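Local structure of putative aspartate aminotransferase (Thermus thermophilus, 1IUG) at residues E65-E76 and R205-A216; G154-L164 and M174-G182. The protein probably catalyses pyridoxal 5'-phosphate-dependent transamination, with aspartate and 2-oxoglutarate, alanine and glyoxylate, or serine and pyruvate as possible substrate pairs. All coordinates share one frame; numbering follows the deposited sequence.

Interaction 1: residues E65-E76 and R205-A216; sequences EALVKNLFAPGE and RLKPRGYYLDLA
With CG anti to its carbonyl carbon (chi1 -69°) and the amide turned at chi2 -101°, N70 of 65-76 lays its carboxamide against the chain of 205-216, where both ends find backbone partners. ND2 donates to L213 O at 3.0 Å and, back within its own helix, to a lone pair of A66 O. OD1 accepts from L215 N at 3.0 Å, the donor standing above the carbonyl plane, and weakly from R209 N. An asparagine suits the place because one short amide both gives and receives. N70 O accepts from K207 N at 2.7 Å. The helix that carries A66 covers one face of the large cofactor-domain sheet and here meets the loop leading into helix 215-222, whose N-cap is D214. R209 bends at chi2 and chi3, which lays one guanidinium face against K69 CD, while NH1 reaches F72 O at 3.1 Å in the carbonyl plane. K69 NZ itself is turned to carboxylates, E65 OE2 at 2.9 Å and E96. The small A66 lets L213 and L215 close in, its CB 3.8 Å from L215 CD1. L213 CD1 lies against E65, whose OE1 accepts from Y212 N of the second subunit.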
loop_
_atom_site.group_PDB
_atom_site.type_symbol
_atom_site.label_atom_id
_atom_site.label_comp_id
_atom_site.label_asym_id
_atom_site.label_seq_id
_atom_site.Cartn_x
_atom_site.Cartn_y
_atom_site.Cartn_z
ATOM N N GLU A 65 8.159 7.641 6.093
ATOM C CA GLU A 65 8.571 8.613 5.086
ATOM C C GLU A 65 7.606 9.789 5.012
ATOM O O GLU A 65 8.033 10.935 4.882
ATOM C CB GLU A 65 8.674 7.954 3.704
ATOM C CG GLU A 65 9.082 8.927 2.592
ATOM C CD GLU A 65 9.378 8.242 1.270
ATOM O OE1 GLU A 65 9.724 7.044 1.270
ATOM O OE2 GLU A 65 9.278 8.909 0.224
ATOM N N ALA A 66 6.308 9.502 5.088
ATOM C CA ALA A 66 5.288 10.545 5.022
ATOM C C ALA A 66 5.371 11.482 6.222
ATOM O O ALA A 66 5.140 12.686 6.095
ATOM C CB ALA A 66 3.908 9.929 4.936
ATOM N N LEU A 67 5.680 10.915 7.386
ATOM C CA LEU A 67 5.806 11.685 8.617
ATOM C C LEU A 67 6.947 12.687 8.473
ATOM O O LEU A 67 6.768 13.878 8.726
ATOM C CB LEU A 67 6.079 10.747 9.800
ATOM C CG LEU A 67 6.202 11.300 11.230
ATOM C CD1 LEU A 67 5.947 10.171 12.209
ATOM C CD2 LEU A 67 7.578 11.925 11.496
ATOM N N VAL A 68 8.109 12.186 8.052
ATOM C CA VAL A 68 9.309 13.001 7.879
ATOM C C VAL A 68 9.152 14.094 6.821
ATOM O O VAL A 68 9.469 15.257 7.073
ATOM C CB VAL A 68 10.533 12.108 7.539
ATOM C CG1 VAL A 68 11.764 12.961 7.232
ATOM C CG2 VAL A 68 10.825 11.167 8.697
ATOM N N LYS A 69 8.650 13.705 5.649
ATOM C CA LYS A 69 8.433 14.615 4.521
ATOM C C LYS A 69 7.461 15.754 4.822
ATOM O O LYS A 69 7.665 16.884 4.389
ATOM C CB LYS A 69 7.855 13.850 3.322
ATOM C CG LYS A 69 8.800 12.956 2.535
ATOM C CD LYS A 69 9.944 13.734 1.946
ATOM C CE LYS A 69 10.882 12.856 1.131
ATOM N NZ LYS A 69 10.465 11.431 1.082
ATOM N N ASN A 70 6.379 15.437 5.521
ATOM C CA ASN A 70 5.355 16.426 5.815
ATOM C C ASN A 70 5.532 17.300 7.050
ATOM O O ASN A 70 4.707 18.176 7.302
ATOM C CB ASN A 70 3.980 15.752 5.838
ATOM C CG ASN A 70 3.539 15.286 4.463
ATOM O OD1 ASN A 70 2.733 15.940 3.808
ATOM N ND2 ASN A 70 4.070 14.153 4.020
ATOM N N LEU A 71 6.592 17.065 7.817
ATOM C CA LEU A 71 6.848 17.857 9.020
ATOM C C LEU A 71 8.175 18.597 8.972
ATOM O O LEU A 71 8.411 19.499 9.769
ATOM C CB LEU A 71 6.801 16.979 10.270
ATOM C CG LEU A 71 5.404 16.529 10.696
ATOM C CD1 LEU A 71 5.517 15.569 11.858
ATOM C CD2 LEU A 71 4.550 17.733 11.059
ATOM N N PHE A 72 9.037 18.207 8.041
ATOM C CA PHE A 72 10.343 18.831 7.898
ATOM C C PHE A 72 10.603 19.222 6.445
ATOM O O PHE A 72 10.373 18.431 5.523
ATOM C CB PHE A 72 11.442 17.885 8.396
ATOM C CG PHE A 72 11.291 17.481 9.838
ATOM C CD1 PHE A 72 10.738 16.245 10.174
ATOM C CD2 PHE A 72 11.682 18.341 10.861
ATOM C CE1 PHE A 72 10.575 15.872 11.511
ATOM C CE2 PHE A 72 11.525 17.981 12.197
ATOM C CZ PHE A 72 10.968 16.743 12.525
ATOM N N ALA A 73 11.032 20.466 6.248
ATOM C CA ALA A 73 11.338 20.973 4.916
ATOM C C ALA A 73 12.821 20.744 4.634
ATOM O O ALA A 73 13.616 20.579 5.565
ATOM C CB ALA A 73 10.995 22.457 4.824
ATOM N N PRO A 74 13.210 20.703 3.346
ATOM C CA PRO A 74 14.609 20.488 2.957
ATOM C C PRO A 74 15.555 21.504 3.596
ATOM O O PRO A 74 15.250 22.694 3.655
ATOM C CB PRO A 74 14.565 20.654 1.438
ATOM C CG PRO A 74 13.204 20.165 1.092
ATOM C CD PRO A 74 12.356 20.821 2.151
ATOM N N GLY A 75 16.690 21.018 4.088
ATOM C CA GLY A 75 17.663 21.892 4.719
ATOM C C GLY A 75 17.580 21.970 6.235
ATOM O O GLY A 75 18.528 22.428 6.878
ATOM N N GLU A 76 16.467 21.523 6.813
ATOM C CA GLU A 76 16.293 21.560 8.266
ATOM C C GLU A 76 17.173 20.573 9.033
ATOM O O GLU A 76 17.478 19.479 8.554
ATOM C CB GLU A 76 14.824 21.374 8.650
ATOM C CG GLU A 76 13.910 22.494 8.176
ATOM C CD GLU A 76 12.597 22.535 8.937
ATOM O OE1 GLU A 76 11.521 22.462 8.305
ATOM O OE2 GLU A 76 12.641 22.654 10.177
ATOM N N ARG A 205 1.753 22.662 12.288
ATOM C CA ARG A 205 3.115 22.727 11.756
ATOM C C ARG A 205 3.269 21.997 10.415
ATOM O O ARG A 205 4.373 21.902 9.882
ATOM C CB ARG A 205 4.068 22.084 12.772
ATOM C CG ARG A 205 4.075 22.722 14.158
ATOM C CD ARG A 205 4.509 24.174 14.112
ATOM N NE ARG A 205 5.940 24.265 13.826
ATOM C CZ ARG A 205 6.902 24.037 14.718
ATOM N NH1 ARG A 205 6.598 23.713 15.969
ATOM N NH2 ARG A 205 8.174 24.079 14.345
ATOM N N LEU A 206 2.162 21.507 9.864
ATOM C CA LEU A 206 2.188 20.750 8.612
ATOM C C LEU A 206 2.862 21.418 7.403
ATOM O O LEU A 206 2.489 22.518 6.995
ATOM C CB LEU A 206 0.772 20.303 8.246
ATOM C CG LEU A 206 0.676 19.019 7.422
ATOM C CD1 LEU A 206 1.254 17.856 8.218
ATOM C CD2 LEU A 206 -0.771 18.742 7.053
ATOM N N LYS A 207 3.861 20.731 6.850
ATOM C CA LYS A 207 4.614 21.187 5.677
ATOM C C LYS A 207 4.303 20.211 4.532
ATOM O O LYS A 207 5.149 19.395 4.162
ATOM C CB LYS A 207 6.126 21.127 5.943
ATOM C CG LYS A 207 6.709 22.032 7.028
ATOM C CD LYS A 207 6.483 23.506 6.748
ATOM C CE LYS A 207 7.095 24.394 7.834
ATOM N NZ LYS A 207 7.789 23.648 8.928
ATOM N N PRO A 208 3.099 20.305 3.935
ATOM C CA PRO A 208 2.669 19.430 2.835
ATOM C C PRO A 208 3.700 19.301 1.718
ATOM O O PRO A 208 4.144 20.304 1.152
ATOM C CB PRO A 208 1.400 20.118 2.331
ATOM C CG PRO A 208 0.865 20.769 3.563
ATOM C CD PRO A 208 2.106 21.370 4.160
ATOM N N ARG A 209 4.064 18.066 1.390
ATOM C CA ARG A 209 5.046 17.833 0.342
ATOM C C ARG A 209 5.059 16.386 -0.179
ATOM O O ARG A 209 4.762 15.440 0.558
ATOM C CB ARG A 209 6.394 18.445 0.800
ATOM C CG ARG A 209 7.736 18.003 0.244
ATOM C CD ARG A 209 8.095 16.571 0.515
ATOM N NE ARG A 209 9.543 16.448 0.717
ATOM C CZ ARG A 209 10.227 17.036 1.699
ATOM N NH1 ARG A 209 9.609 17.801 2.584
ATOM N NH2 ARG A 209 11.530 16.831 1.813
ATOM N N GLY A 210 5.280 16.245 -1.488
ATOM C CA GLY A 210 5.271 14.940 -2.136
ATOM C C GLY A 210 3.971 14.821 -2.926
ATOM O O GLY A 210 3.267 15.817 -3.089
ATOM N N TYR A 211 3.656 13.641 -3.460
ATOM C CA TYR A 211 2.396 13.487 -4.193
ATOM C C TYR A 211 1.465 12.443 -3.568
ATOM O O TYR A 211 0.452 12.797 -2.972
ATOM C CB TYR A 211 2.616 13.184 -5.684
ATOM C CG TYR A 211 1.338 13.359 -6.477
ATOM C CD1 TYR A 211 0.894 14.631 -6.842
ATOM C CD2 TYR A 211 0.527 12.266 -6.785
ATOM C CE1 TYR A 211 -0.325 14.813 -7.483
ATOM C CE2 TYR A 211 -0.697 12.437 -7.424
ATOM C CZ TYR A 211 -1.116 13.715 -7.765
ATOM O OH TYR A 211 -2.345 13.897 -8.356
ATOM N N TYR A 212 1.807 11.166 -3.712
ATOM C CA TYR A 212 1.001 10.083 -3.148
ATOM C C TYR A 212 0.923 10.203 -1.633
ATOM O O TYR A 212 -0.114 9.903 -1.042
ATOM C CB TYR A 212 1.598 8.721 -3.507
ATOM C CG TYR A 212 0.824 7.523 -2.982
ATOM C CD1 TYR A 212 -0.231 6.970 -3.715
ATOM C CD2 TYR A 212 1.179 6.909 -1.777
ATOM C CE1 TYR A 212 -0.910 5.829 -3.264
ATOM C CE2 TYR A 212 0.508 5.772 -1.315
ATOM C CZ TYR A 212 -0.535 5.236 -2.067
ATOM O OH TYR A 212 -1.185 4.102 -1.634
ATOM N N LEU A 213 2.011 10.666 -1.017
ATOM C CA LEU A 213 2.056 10.798 0.433
ATOM C C LEU A 213 1.919 12.220 1.001
ATOM O O LEU A 213 2.399 12.527 2.096
ATOM C CB LEU A 213 3.270 10.043 0.995
ATOM C CG LEU A 213 4.692 10.594 1.113
ATOM C CD1 LEU A 213 5.659 9.410 1.050
ATOM C CD2 LEU A 213 5.012 11.602 0.031
ATOM N N ASP A 214 1.243 13.080 0.245
ATOM C CA ASP A 214 0.961 14.455 0.658
ATOM C C ASP A 214 -0.125 14.300 1.738
ATOM O O ASP A 214 -1.244 13.881 1.445
ATOM C CB ASP A 214 0.414 15.232 -0.551
ATOM C CG ASP A 214 0.036 16.681 -0.234
ATOM O OD1 ASP A 214 -0.471 16.983 0.867
ATOM O OD2 ASP A 214 0.211 17.527 -1.131
ATOM N N LEU A 215 0.218 14.613 2.983
ATOM C CA LEU A 215 -0.727 14.483 4.087
ATOM C C LEU A 215 -1.827 15.540 4.117
ATOM O O LEU A 215 -2.891 15.305 4.690
ATOM C CB LEU A 215 0.018 14.412 5.424
ATOM C CG LEU A 215 0.398 13.005 5.922
ATOM C CD1 LEU A 215 0.757 12.069 4.781
ATOM C CD2 LEU A 215 1.525 13.094 6.929
ATOM N N ALA A 216 -1.589 16.679 3.470
ATOM C CA ALA A 216 -2.585 17.749 3.416
ATOM C C ALA A 216 -3.853 17.296 2.701
ATOM O O ALA A 216 -4.955 17.508 3.219
ATOM C CB ALA A 216 -2.021 18.992 2.749
HETATM O O HOH W 1 6.796 21.497 10.560
#

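Interaction 2: residues G154-L164 and M174-G182; sequences GLVGADMVTSL and MGVDAAASG
M160 and M174 meet tip to tip beside two neighbouring parallel strands, 155-159 and 178-182, in the seven-stranded mixed sheet of the large domain of a fold-type I pyridoxal-phosphate enzyme. The strand axes lie 4.6 Å apart at 13°. Backbone bonds alternate between them: A158 N gives to A178 O, A180 N to A158 O at 2.9 Å, and M160 N to A180 O, the last two nearly along the C=O axis.

From its CB, 3.8 Å from A180 O, the M160 side chain runs out extended (chi2 178°). CG passes the methyl of A179, SD comes within 3.6 Å of that same A179 CB, and CE ends 3.7 Å from M174 CE. A long, unbranched thioether can lie along the alanine methyl, and M174, bent at chi3, brings its CE to the same spot. L140 of helix 140-150 packs on both methionines. Small residues suit the strands themselves: G157 CA approaches A178 O in a CA-H...O contact, and A180 leaves room for helix 60-71, whose A63 touches it.

Just before strand 178-182, the side chain of D177 supplies the acceptor for V156 N, its OD2 receiving that bond at 2.8 Å through the anti lone pair. The L155 side chain crosses that of D177 at about a right angle, its CD2 against D177 CG, and D177 OD1 forms a salt bridge with R201. V156 O receives D177 N at 2.9 Å and, weakly, A178 N. Beyond strand 155-159, L164 CD2 packs on S181, whose OG gives a weak bond to M160 O. D159 OD2 lies close to N1 of the cofactor-bearing residue at position 185, as the aspartate does in fold-type I enzymes, and D159 OD1 closes an Asx turn by accepting V161 N at 2.9 Å.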
loop_
_atom_site.group_PDB
_atom_site.type_symbol
_atom_site.label_atom_id
_atom_site.label_comp_id
_atom_site.label_asym_id
_atom_site.label_seq_id
_atom_site.Cartn_x
_atom_site.Cartn_y
_atom_site.Cartn_z
ATOM N N GLY A 154 10.991 22.629 18.664
ATOM C CA GLY A 154 11.267 21.400 17.939
ATOM C C GLY A 154 10.137 20.386 17.902
ATOM O O GLY A 154 9.184 20.457 18.684
ATOM N N LEU A 155 10.251 19.437 16.979
ATOM C CA LEU A 155 9.250 18.383 16.821
ATOM C C LEU A 155 9.868 17.019 17.083
ATOM O O LEU A 155 11.017 16.770 16.715
ATOM C CB LEU A 155 8.668 18.404 15.405
ATOM C CG LEU A 155 7.770 19.571 14.994
ATOM C CD1 LEU A 155 7.620 19.581 13.483
ATOM C CD2 LEU A 155 6.414 19.461 15.668
ATOM N N VAL A 156 9.107 16.148 17.738
ATOM C CA VAL A 156 9.566 14.795 18.037
ATOM C C VAL A 156 8.689 13.781 17.297
ATOM O O VAL A 156 7.496 13.650 17.587
ATOM C CB VAL A 156 9.525 14.495 19.554
ATOM C CG1 VAL A 156 9.979 13.060 19.827
ATOM C CG2 VAL A 156 10.411 15.481 20.313
ATOM N N GLY A 157 9.276 13.123 16.299
ATOM C CA GLY A 157 8.565 12.119 15.524
ATOM C C GLY A 157 8.966 10.741 16.019
ATOM O O GLY A 157 10.141 10.512 16.317
ATOM N N ALA A 158 8.012 9.815 16.103
ATOM C CA ALA A 158 8.333 8.480 16.597
ATOM C C ALA A 158 7.818 7.305 15.774
ATOM O O ALA A 158 6.758 7.370 15.153
ATOM C CB ALA A 158 7.863 8.338 18.030
ATOM N N ASP A 159 8.613 6.241 15.764
ATOM C CA ASP A 159 8.269 5.004 15.082
ATOM C C ASP A 159 7.666 4.148 16.192
ATOM O O ASP A 159 8.378 3.712 17.095
ATOM C CB ASP A 159 9.536 4.338 14.518
ATOM C CG ASP A 159 9.280 2.939 13.922
ATOM O OD1 ASP A 159 8.324 2.241 14.320
ATOM O OD2 ASP A 159 10.073 2.515 13.062
ATOM N N MET A 160 6.351 3.954 16.142
ATOM C CA MET A 160 5.646 3.147 17.134
ATOM C C MET A 160 5.054 1.902 16.469
ATOM O O MET A 160 4.017 1.384 16.904
ATOM C CB MET A 160 4.527 3.964 17.791
ATOM C CG MET A 160 4.996 5.090 18.708
ATOM S SD MET A 160 3.576 5.999 19.374
ATOM C CE MET A 160 4.368 7.205 20.383
ATOM N N VAL A 161 5.728 1.414 15.427
ATOM C CA VAL A 161 5.257 0.246 14.693
ATOM C C VAL A 161 5.100 -0.993 15.557
ATOM O O VAL A 161 4.126 -1.730 15.386
ATOM C CB VAL A 161 6.113 -0.056 13.440
ATOM C CG1 VAL A 161 5.607 -1.312 12.756
ATOM C CG2 VAL A 161 6.035 1.110 12.457
ATOM N N THR A 162 6.046 -1.240 16.467
ATOM C CA THR A 162 5.932 -2.400 17.355
ATOM C C THR A 162 5.667 -2.045 18.817
ATOM O O THR A 162 6.000 -2.815 19.717
ATOM C CB THR A 162 7.132 -3.382 17.260
ATOM O OG1 THR A 162 8.359 -2.691 17.493
ATOM C CG2 THR A 162 7.164 -4.059 15.905
ATOM N N SER A 163 5.120 -0.854 19.054
ATOM C CA SER A 163 4.763 -0.440 20.407
ATOM C C SER A 163 3.243 -0.240 20.487
ATOM O O SER A 163 2.637 -0.468 21.536
ATOM C CB SER A 163 5.515 0.823 20.842
ATOM O OG SER A 163 5.231 1.933 20.013
ATOM N N LEU A 164 2.626 0.131 19.364
ATOM C CA LEU A 164 1.178 0.333 19.317
ATOM C C LEU A 164 0.455 -0.989 19.578
ATOM O O LEU A 164 0.649 -1.955 18.843
ATOM C CB LEU A 164 0.742 0.888 17.956
ATOM C CG LEU A 164 -0.757 1.195 17.814
ATOM C CD1 LEU A 164 -1.129 2.380 18.690
ATOM C CD2 LEU A 164 -1.110 1.479 16.368
ATOM N N MET A 174 3.162 12.064 25.987
ATOM C CA MET A 174 4.534 11.574 26.113
ATOM C C MET A 174 5.526 12.549 25.479
ATOM O O MET A 174 6.718 12.257 25.382
ATOM C CB MET A 174 4.693 10.188 25.472
ATOM C CG MET A 174 3.893 9.077 26.142
ATOM S SD MET A 174 4.526 7.405 25.785
ATOM C CE MET A 174 4.835 7.499 24.066
ATOM N N GLY A 175 5.028 13.710 25.056
ATOM C CA GLY A 175 5.879 14.708 24.429
ATOM C C GLY A 175 6.140 14.442 22.954
ATOM O O GLY A 175 6.958 15.116 22.329
ATOM N N VAL A 176 5.448 13.454 22.397
ATOM C CA VAL A 176 5.614 13.101 20.989
ATOM C C VAL A 176 4.617 13.859 20.118
ATOM O O VAL A 176 3.421 13.877 20.401
ATOM C CB VAL A 176 5.461 11.577 20.783
ATOM C CG1 VAL A 176 5.624 11.216 19.316
ATOM C CG2 VAL A 176 6.498 10.836 21.630
ATOM N N ASP A 177 5.118 14.495 19.064
ATOM C CA ASP A 177 4.263 15.265 18.164
ATOM C C ASP A 177 3.634 14.442 17.049
ATOM O O ASP A 177 2.503 14.700 16.642
ATOM C CB ASP A 177 5.044 16.440 17.576
ATOM C CG ASP A 177 5.586 17.362 18.647
ATOM O OD1 ASP A 177 4.769 18.034 19.303
ATOM O OD2 ASP A 177 6.819 17.393 18.851
ATOM N N ALA A 178 4.361 13.440 16.569
ATOM C CA ALA A 178 3.860 12.589 15.494
ATOM C C ALA A 178 4.419 11.182 15.615
ATOM O O ALA A 178 5.526 10.978 16.118
ATOM C CB ALA A 178 4.212 13.188 14.132
ATOM N N ALA A 179 3.653 10.212 15.133
ATOM C CA ALA A 179 4.069 8.822 15.205
ATOM C C ALA A 179 3.604 8.025 13.991
ATOM O O ALA A 179 2.638 8.392 13.322
ATOM C CB ALA A 179 3.540 8.188 16.486
ATOM N N ALA A 180 4.315 6.940 13.708
ATOM C CA ALA A 180 3.975 6.069 12.594
ATOM C C ALA A 180 3.877 4.630 13.090
ATOM O O ALA A 180 4.591 4.223 14.006
ATOM C CB ALA A 180 5.023 6.176 11.491
ATOM N N SER A 181 2.948 3.884 12.507
ATOM C CA SER A 181 2.752 2.488 12.845
ATOM C C SER A 181 2.246 1.765 11.603
ATOM O O SER A 181 2.023 2.390 10.565
ATOM C CB SER A 181 1.755 2.336 13.993
ATOM O OG SER A 181 1.732 0.993 14.447
ATOM N N GLY A 182 2.090 0.450 11.715
ATOM C CA GLY A 182 1.619 -0.355 10.602
ATOM C C GLY A 182 0.581 -1.366 11.052
ATOM O O GLY A 182 0.294 -1.489 12.243
#

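Helix 60-71 joins the two contacts: one side of it binds the segment 205-216 in interaction 1, while L67 and L71 pack on strand 178-182 of interaction 2. L71 CD1 lies 3.5 Å from A178 CB, and L67 CD1 is 3.6 Å from A179 C. L155 CD1 also approaches L71 O, at 3.8 Å. The centres are about 15 Å apart, and interaction 2 falls between the two segments of interaction 1 along the chain. Interaction 2 lies nearer the cofactor, D159 being close to it, and the V161 side chain is about 11 Å from that of R322, a predicted substrate-binding residue. Interaction 1 lies toward the surface and the second subunit.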